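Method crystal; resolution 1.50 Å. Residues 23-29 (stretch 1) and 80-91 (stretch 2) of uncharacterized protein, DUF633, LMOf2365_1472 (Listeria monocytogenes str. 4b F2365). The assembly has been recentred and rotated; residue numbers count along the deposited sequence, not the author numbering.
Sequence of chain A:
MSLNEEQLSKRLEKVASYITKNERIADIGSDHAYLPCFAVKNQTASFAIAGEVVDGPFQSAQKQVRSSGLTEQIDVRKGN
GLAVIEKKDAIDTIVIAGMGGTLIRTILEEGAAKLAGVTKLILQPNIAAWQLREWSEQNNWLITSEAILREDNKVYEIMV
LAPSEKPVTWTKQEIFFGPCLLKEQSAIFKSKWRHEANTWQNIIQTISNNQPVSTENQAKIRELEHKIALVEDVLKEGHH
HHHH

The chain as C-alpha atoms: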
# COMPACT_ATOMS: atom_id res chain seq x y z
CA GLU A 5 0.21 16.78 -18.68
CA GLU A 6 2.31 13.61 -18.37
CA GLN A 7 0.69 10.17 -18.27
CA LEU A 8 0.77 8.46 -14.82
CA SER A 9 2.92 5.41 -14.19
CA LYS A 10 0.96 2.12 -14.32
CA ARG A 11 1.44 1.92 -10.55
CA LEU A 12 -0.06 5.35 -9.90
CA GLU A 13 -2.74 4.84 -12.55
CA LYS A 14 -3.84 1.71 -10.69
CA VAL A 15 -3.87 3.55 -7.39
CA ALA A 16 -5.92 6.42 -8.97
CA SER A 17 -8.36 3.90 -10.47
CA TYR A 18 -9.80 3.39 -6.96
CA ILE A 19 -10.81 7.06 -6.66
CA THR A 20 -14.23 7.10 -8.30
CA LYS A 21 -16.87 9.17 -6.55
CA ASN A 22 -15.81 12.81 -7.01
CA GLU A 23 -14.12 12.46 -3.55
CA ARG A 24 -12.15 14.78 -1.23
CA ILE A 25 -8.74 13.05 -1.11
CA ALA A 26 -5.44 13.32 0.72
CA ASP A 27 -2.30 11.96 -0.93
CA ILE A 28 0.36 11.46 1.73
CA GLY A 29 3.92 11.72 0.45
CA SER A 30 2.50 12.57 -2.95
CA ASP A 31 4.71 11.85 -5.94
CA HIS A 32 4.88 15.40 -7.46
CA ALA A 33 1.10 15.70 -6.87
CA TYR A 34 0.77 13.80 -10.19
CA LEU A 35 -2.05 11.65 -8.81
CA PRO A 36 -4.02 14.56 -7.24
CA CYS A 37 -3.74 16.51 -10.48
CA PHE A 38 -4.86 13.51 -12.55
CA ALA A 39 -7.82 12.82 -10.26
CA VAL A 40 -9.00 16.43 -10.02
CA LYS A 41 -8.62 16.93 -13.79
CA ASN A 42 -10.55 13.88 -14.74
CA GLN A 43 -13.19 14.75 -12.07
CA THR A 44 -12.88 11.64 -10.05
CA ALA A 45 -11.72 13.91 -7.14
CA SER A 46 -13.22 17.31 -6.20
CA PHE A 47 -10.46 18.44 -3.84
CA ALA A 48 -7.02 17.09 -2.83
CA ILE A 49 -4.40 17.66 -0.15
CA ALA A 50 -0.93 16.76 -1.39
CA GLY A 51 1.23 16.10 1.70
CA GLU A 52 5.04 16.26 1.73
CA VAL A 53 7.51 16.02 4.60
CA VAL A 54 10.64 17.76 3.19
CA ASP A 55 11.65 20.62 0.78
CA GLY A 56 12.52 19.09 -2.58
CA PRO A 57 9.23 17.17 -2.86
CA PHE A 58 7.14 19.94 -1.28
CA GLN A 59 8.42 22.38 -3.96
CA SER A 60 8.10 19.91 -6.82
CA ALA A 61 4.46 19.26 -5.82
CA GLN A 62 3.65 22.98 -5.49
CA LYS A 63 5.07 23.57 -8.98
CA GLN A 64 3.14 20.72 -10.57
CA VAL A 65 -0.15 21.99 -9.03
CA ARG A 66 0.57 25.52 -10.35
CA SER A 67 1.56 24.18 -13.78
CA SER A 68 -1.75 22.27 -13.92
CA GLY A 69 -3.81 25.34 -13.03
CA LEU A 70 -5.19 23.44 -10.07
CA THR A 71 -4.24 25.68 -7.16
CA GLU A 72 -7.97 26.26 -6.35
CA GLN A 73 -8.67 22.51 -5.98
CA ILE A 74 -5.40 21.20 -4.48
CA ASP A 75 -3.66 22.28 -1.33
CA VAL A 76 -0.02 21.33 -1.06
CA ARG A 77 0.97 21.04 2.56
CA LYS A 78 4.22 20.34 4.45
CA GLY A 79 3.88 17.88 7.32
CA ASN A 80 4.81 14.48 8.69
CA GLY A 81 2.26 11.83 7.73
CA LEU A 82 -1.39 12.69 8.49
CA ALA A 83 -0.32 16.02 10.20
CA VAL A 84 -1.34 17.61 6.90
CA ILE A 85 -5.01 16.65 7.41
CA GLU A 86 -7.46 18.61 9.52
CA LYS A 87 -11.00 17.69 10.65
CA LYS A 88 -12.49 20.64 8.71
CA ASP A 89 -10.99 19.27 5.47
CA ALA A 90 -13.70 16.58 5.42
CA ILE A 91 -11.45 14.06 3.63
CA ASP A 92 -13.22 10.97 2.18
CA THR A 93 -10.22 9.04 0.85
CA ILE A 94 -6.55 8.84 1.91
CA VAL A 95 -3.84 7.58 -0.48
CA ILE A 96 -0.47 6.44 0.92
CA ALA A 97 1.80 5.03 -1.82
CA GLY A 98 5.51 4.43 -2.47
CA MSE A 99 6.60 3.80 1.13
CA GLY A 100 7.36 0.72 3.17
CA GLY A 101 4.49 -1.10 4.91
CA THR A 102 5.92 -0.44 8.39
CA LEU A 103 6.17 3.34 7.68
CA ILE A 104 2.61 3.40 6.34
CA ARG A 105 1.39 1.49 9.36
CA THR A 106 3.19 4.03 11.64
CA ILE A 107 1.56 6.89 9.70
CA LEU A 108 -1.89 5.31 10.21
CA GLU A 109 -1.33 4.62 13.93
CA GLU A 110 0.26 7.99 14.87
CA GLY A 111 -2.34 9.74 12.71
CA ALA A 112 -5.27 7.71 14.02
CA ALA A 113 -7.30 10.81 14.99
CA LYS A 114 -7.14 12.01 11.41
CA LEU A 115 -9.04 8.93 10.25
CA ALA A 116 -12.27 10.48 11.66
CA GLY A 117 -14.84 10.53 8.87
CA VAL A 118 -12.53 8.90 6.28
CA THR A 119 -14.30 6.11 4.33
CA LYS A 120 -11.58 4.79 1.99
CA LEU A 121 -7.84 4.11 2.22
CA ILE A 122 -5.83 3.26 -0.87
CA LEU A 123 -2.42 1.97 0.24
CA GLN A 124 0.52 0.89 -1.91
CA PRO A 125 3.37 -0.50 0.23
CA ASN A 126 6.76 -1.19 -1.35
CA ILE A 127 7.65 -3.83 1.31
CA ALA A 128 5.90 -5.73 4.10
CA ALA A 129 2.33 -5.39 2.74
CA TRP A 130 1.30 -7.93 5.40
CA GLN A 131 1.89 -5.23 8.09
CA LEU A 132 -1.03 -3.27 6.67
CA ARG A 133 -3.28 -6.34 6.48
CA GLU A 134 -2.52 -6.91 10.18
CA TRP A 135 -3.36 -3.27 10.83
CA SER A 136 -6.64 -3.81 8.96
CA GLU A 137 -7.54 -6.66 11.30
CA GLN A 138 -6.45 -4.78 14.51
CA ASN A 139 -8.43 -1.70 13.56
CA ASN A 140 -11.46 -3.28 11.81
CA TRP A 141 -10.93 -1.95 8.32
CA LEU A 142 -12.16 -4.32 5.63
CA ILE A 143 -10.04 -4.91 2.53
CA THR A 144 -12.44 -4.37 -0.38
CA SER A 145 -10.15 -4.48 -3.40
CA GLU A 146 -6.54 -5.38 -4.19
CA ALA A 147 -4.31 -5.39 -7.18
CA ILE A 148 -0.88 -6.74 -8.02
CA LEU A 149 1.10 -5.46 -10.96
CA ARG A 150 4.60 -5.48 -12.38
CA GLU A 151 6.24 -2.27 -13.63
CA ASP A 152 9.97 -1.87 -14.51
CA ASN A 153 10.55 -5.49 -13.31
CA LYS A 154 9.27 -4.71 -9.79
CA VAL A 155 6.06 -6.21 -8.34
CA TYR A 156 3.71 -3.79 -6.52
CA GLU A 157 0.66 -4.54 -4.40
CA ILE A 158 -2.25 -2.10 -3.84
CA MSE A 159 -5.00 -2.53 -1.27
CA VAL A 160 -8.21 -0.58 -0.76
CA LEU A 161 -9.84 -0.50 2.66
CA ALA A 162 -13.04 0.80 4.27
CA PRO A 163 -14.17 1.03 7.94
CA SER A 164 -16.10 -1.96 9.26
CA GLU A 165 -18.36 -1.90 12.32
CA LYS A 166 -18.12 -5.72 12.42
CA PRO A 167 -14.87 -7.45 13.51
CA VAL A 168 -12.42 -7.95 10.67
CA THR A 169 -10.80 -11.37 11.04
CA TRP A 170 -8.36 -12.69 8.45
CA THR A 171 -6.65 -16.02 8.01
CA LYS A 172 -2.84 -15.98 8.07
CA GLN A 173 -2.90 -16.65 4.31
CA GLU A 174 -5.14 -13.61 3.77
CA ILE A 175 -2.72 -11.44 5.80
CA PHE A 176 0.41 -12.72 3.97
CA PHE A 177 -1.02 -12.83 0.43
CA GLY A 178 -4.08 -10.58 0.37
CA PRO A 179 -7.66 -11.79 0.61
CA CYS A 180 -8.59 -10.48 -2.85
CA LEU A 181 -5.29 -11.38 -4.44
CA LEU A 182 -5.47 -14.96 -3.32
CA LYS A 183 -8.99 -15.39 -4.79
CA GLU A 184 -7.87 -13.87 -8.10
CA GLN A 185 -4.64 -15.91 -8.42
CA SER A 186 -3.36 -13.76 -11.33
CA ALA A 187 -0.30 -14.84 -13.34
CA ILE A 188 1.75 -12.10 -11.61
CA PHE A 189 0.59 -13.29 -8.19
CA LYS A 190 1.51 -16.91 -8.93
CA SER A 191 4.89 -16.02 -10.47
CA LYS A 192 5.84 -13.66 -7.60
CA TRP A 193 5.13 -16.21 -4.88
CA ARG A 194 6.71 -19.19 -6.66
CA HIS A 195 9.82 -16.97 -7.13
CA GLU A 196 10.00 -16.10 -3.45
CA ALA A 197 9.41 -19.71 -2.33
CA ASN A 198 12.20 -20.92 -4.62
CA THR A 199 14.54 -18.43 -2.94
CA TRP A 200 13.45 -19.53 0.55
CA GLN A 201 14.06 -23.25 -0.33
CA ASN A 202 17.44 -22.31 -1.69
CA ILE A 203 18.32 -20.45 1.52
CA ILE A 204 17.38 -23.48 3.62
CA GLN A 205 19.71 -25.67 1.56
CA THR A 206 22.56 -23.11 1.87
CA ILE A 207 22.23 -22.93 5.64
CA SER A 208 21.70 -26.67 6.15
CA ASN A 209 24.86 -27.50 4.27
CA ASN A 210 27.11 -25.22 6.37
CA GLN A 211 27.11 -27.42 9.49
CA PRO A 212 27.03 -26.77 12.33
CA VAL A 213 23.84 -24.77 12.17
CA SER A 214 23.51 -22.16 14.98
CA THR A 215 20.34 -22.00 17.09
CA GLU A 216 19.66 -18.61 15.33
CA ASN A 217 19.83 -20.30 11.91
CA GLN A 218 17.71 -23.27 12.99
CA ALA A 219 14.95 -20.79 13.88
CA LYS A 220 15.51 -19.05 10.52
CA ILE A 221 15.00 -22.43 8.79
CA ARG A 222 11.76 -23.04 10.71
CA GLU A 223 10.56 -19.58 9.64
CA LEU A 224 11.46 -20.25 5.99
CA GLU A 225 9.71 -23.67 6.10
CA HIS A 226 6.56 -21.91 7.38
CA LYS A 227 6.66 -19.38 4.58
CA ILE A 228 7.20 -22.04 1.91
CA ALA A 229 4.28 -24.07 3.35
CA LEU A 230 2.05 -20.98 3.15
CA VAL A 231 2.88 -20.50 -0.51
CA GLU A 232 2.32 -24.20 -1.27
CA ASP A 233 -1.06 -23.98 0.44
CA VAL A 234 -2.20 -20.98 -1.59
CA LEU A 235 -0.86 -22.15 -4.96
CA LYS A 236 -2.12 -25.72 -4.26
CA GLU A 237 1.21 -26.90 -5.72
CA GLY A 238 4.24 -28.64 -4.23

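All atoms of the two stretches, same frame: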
# COMPACT_ATOMS: atom_id res chain seq x y z
N GLU A 23 -14.49 12.47 -4.98
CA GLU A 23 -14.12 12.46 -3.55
C GLU A 23 -13.18 13.60 -3.12
O GLU A 23 -12.48 14.17 -3.95
CB GLU A 23 -13.42 11.09 -3.25
CG GLU A 23 -13.94 9.98 -4.24
CD GLU A 23 -13.35 8.59 -4.00
OE1 GLU A 23 -12.36 8.49 -3.26
OE2 GLU A 23 -13.88 7.63 -4.61
N ARG A 24 -13.17 13.92 -1.83
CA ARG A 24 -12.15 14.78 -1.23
C ARG A 24 -11.01 13.86 -0.75
O ARG A 24 -11.21 12.99 0.13
CB ARG A 24 -12.69 15.65 -0.09
CG ARG A 24 -13.81 16.57 -0.59
CD ARG A 24 -14.45 17.33 0.57
NE ARG A 24 -13.54 18.25 1.24
CZ ARG A 24 -13.16 19.45 0.78
NH1 ARG A 24 -13.59 19.91 -0.41
NH2 ARG A 24 -12.31 20.16 1.50
N ILE A 25 -9.86 14.01 -1.37
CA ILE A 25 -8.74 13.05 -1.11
C ILE A 25 -7.55 13.70 -0.43
O ILE A 25 -7.33 14.91 -0.53
CB ILE A 25 -8.29 12.35 -2.37
CG1 ILE A 25 -7.47 13.31 -3.27
CG2 ILE A 25 -9.50 11.71 -3.16
CD1 ILE A 25 -6.86 12.65 -4.52
N ALA A 26 -6.76 12.90 0.27
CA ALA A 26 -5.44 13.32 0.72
C ALA A 26 -4.40 12.31 0.30
O ALA A 26 -4.52 11.13 0.64
CB ALA A 26 -5.39 13.55 2.23
N ASP A 27 -3.39 12.78 -0.44
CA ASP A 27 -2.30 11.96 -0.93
C ASP A 27 -1.05 12.25 -0.09
O ASP A 27 -0.39 13.28 -0.27
CB ASP A 27 -2.06 12.27 -2.42
CG ASP A 27 -1.06 11.33 -3.07
OD1 ASP A 27 -0.74 10.31 -2.43
OD2 ASP A 27 -0.62 11.60 -4.20
N ILE A 28 -0.71 11.30 0.76
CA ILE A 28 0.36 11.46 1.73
C ILE A 28 1.70 11.09 1.13
O ILE A 28 1.87 9.95 0.65
CB ILE A 28 0.08 10.58 2.92
CG1 ILE A 28 -1.35 10.83 3.39
CG2 ILE A 28 1.15 10.82 4.00
CD1 ILE A 28 -1.65 12.32 3.94
N GLY A 29 2.68 11.98 1.18
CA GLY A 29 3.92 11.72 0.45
C GLY A 29 3.70 11.65 -1.04
O GLY A 29 4.24 10.78 -1.76
N ASN A 80 4.51 15.88 8.50
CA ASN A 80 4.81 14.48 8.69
C ASN A 80 3.53 13.64 8.68
O ASN A 80 2.64 13.81 9.51
CB ASN A 80 5.52 14.33 10.03
CG ASN A 80 6.20 12.98 10.19
OD1 ASN A 80 6.42 12.26 9.21
ND2 ASN A 80 6.55 12.64 11.44
N GLY A 81 3.38 12.75 7.71
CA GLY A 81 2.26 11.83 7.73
C GLY A 81 0.90 12.51 7.64
O GLY A 81 0.69 13.35 6.78
N LEU A 82 -0.03 12.12 8.51
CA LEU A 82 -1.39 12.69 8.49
C LEU A 82 -1.52 14.06 9.20
O LEU A 82 -2.65 14.54 9.30
CB LEU A 82 -2.45 11.71 9.01
CG LEU A 82 -2.46 10.29 8.40
CD1 LEU A 82 -3.64 9.48 8.87
CD2 LEU A 82 -2.38 10.36 6.86
N ALA A 83 -0.39 14.64 9.62
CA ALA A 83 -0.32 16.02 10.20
C ALA A 83 -0.83 17.05 9.19
O ALA A 83 -1.20 18.18 9.55
CB ALA A 83 1.08 16.36 10.64
N VAL A 84 -0.89 16.67 7.92
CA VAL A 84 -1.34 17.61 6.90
C VAL A 84 -2.86 17.64 6.78
O VAL A 84 -3.40 18.48 6.06
CB VAL A 84 -0.68 17.35 5.51
CG1 VAL A 84 0.85 17.50 5.58
CG2 VAL A 84 -1.15 15.96 4.91
N ILE A 85 -3.55 16.75 7.47
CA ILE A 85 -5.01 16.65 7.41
C ILE A 85 -5.62 17.33 8.62
O ILE A 85 -5.10 17.22 9.73
CB ILE A 85 -5.50 15.18 7.36
CG1 ILE A 85 -5.09 14.49 6.06
CG2 ILE A 85 -7.02 15.09 7.49
CD1 ILE A 85 -5.54 13.04 6.03
N GLU A 86 -6.72 18.03 8.40
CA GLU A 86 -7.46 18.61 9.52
C GLU A 86 -8.91 18.17 9.44
O GLU A 86 -9.43 17.87 8.35
CB GLU A 86 -7.31 20.14 9.48
CG GLU A 86 -7.04 20.76 10.83
CD GLU A 86 -5.63 20.49 11.34
OE1 GLU A 86 -4.65 20.92 10.68
OE2 GLU A 86 -5.50 19.86 12.42
N LYS A 87 -9.58 18.10 10.60
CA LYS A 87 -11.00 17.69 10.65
C LYS A 87 -11.88 18.47 9.67
O LYS A 87 -12.70 17.86 8.98
CB LYS A 87 -11.56 17.81 12.08
N LYS A 88 -11.67 19.79 9.58
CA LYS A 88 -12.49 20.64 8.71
C LYS A 88 -12.28 20.38 7.21
O LYS A 88 -13.10 20.78 6.38
CB LYS A 88 -12.34 22.14 9.04
CG LYS A 88 -10.97 22.76 8.82
CD LYS A 88 -11.02 24.28 8.97
CE LYS A 88 -9.65 24.86 9.31
NZ LYS A 88 -9.05 24.23 10.54
N ASP A 89 -11.21 19.66 6.87
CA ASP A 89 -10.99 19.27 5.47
C ASP A 89 -11.99 18.26 4.95
O ASP A 89 -12.16 18.15 3.75
CB ASP A 89 -9.56 18.76 5.24
CG ASP A 89 -8.54 19.82 5.38
OD1 ASP A 89 -8.79 20.93 4.84
OD2 ASP A 89 -7.50 19.59 6.04
N ALA A 90 -12.68 17.54 5.84
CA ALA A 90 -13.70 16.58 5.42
C ALA A 90 -13.19 15.63 4.32
O ALA A 90 -13.79 15.48 3.26
CB ALA A 90 -14.97 17.31 4.97
N ILE A 91 -12.06 14.99 4.59
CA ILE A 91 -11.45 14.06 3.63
C ILE A 91 -12.19 12.71 3.60
O ILE A 91 -12.49 12.15 4.66
CB ILE A 91 -10.00 13.85 4.03
CG1 ILE A 91 -9.20 15.16 3.92
CG2 ILE A 91 -9.36 12.68 3.24
CD1 ILE A 91 -9.22 15.86 2.58

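Stretch 1 runs as an extended strand from E23, whereas stretch 2 is a chain of turns with a short 3-10 segment at 87-89. They run in opposite senses: the CA atoms of R24 and I91 lie 5.0 Å apart at one end, and those of I28 and G81 6.3 Å apart at the other. No backbone-to-backbone hydrogen bond joins them; both cross-stretch hydrogen bonds start from a side chain, that of R24, and end on a backbone carbonyl; the contact buries 422 Å² in total. The turns are braced internally, for example by I85 N to L82 O (3.0 Å) and D89 N to E86 O (2.9 Å).

Strand alternation sets the pattern: R24, A26 and I28 direct CA-to-CB toward stretch 2, while I25 and D27 direct theirs away. R24 supplies the polar anchor. Its NE and NH2 donate to D89 O at 2.9 and 3.0 Å, with N-H...O angles of 156° and 143°; the carbonyl lies near the guanidinium plane, where both N-H groups can reach it. The D89 carboxylate has another role, its OD2 accepting from E86 N at 2.9 Å.

Beyond R24 the contact is apolar. A26 CB meets I85 CD1 at 3.8 Å and I91 CG2 at 4.2 Å, so one methyl group touches both isoleucines. I28 CD1 reaches L82 CD2 at 3.6 Å and V84 CG2 at 3.8 Å, burying hydrocarbon against hydrocarbon.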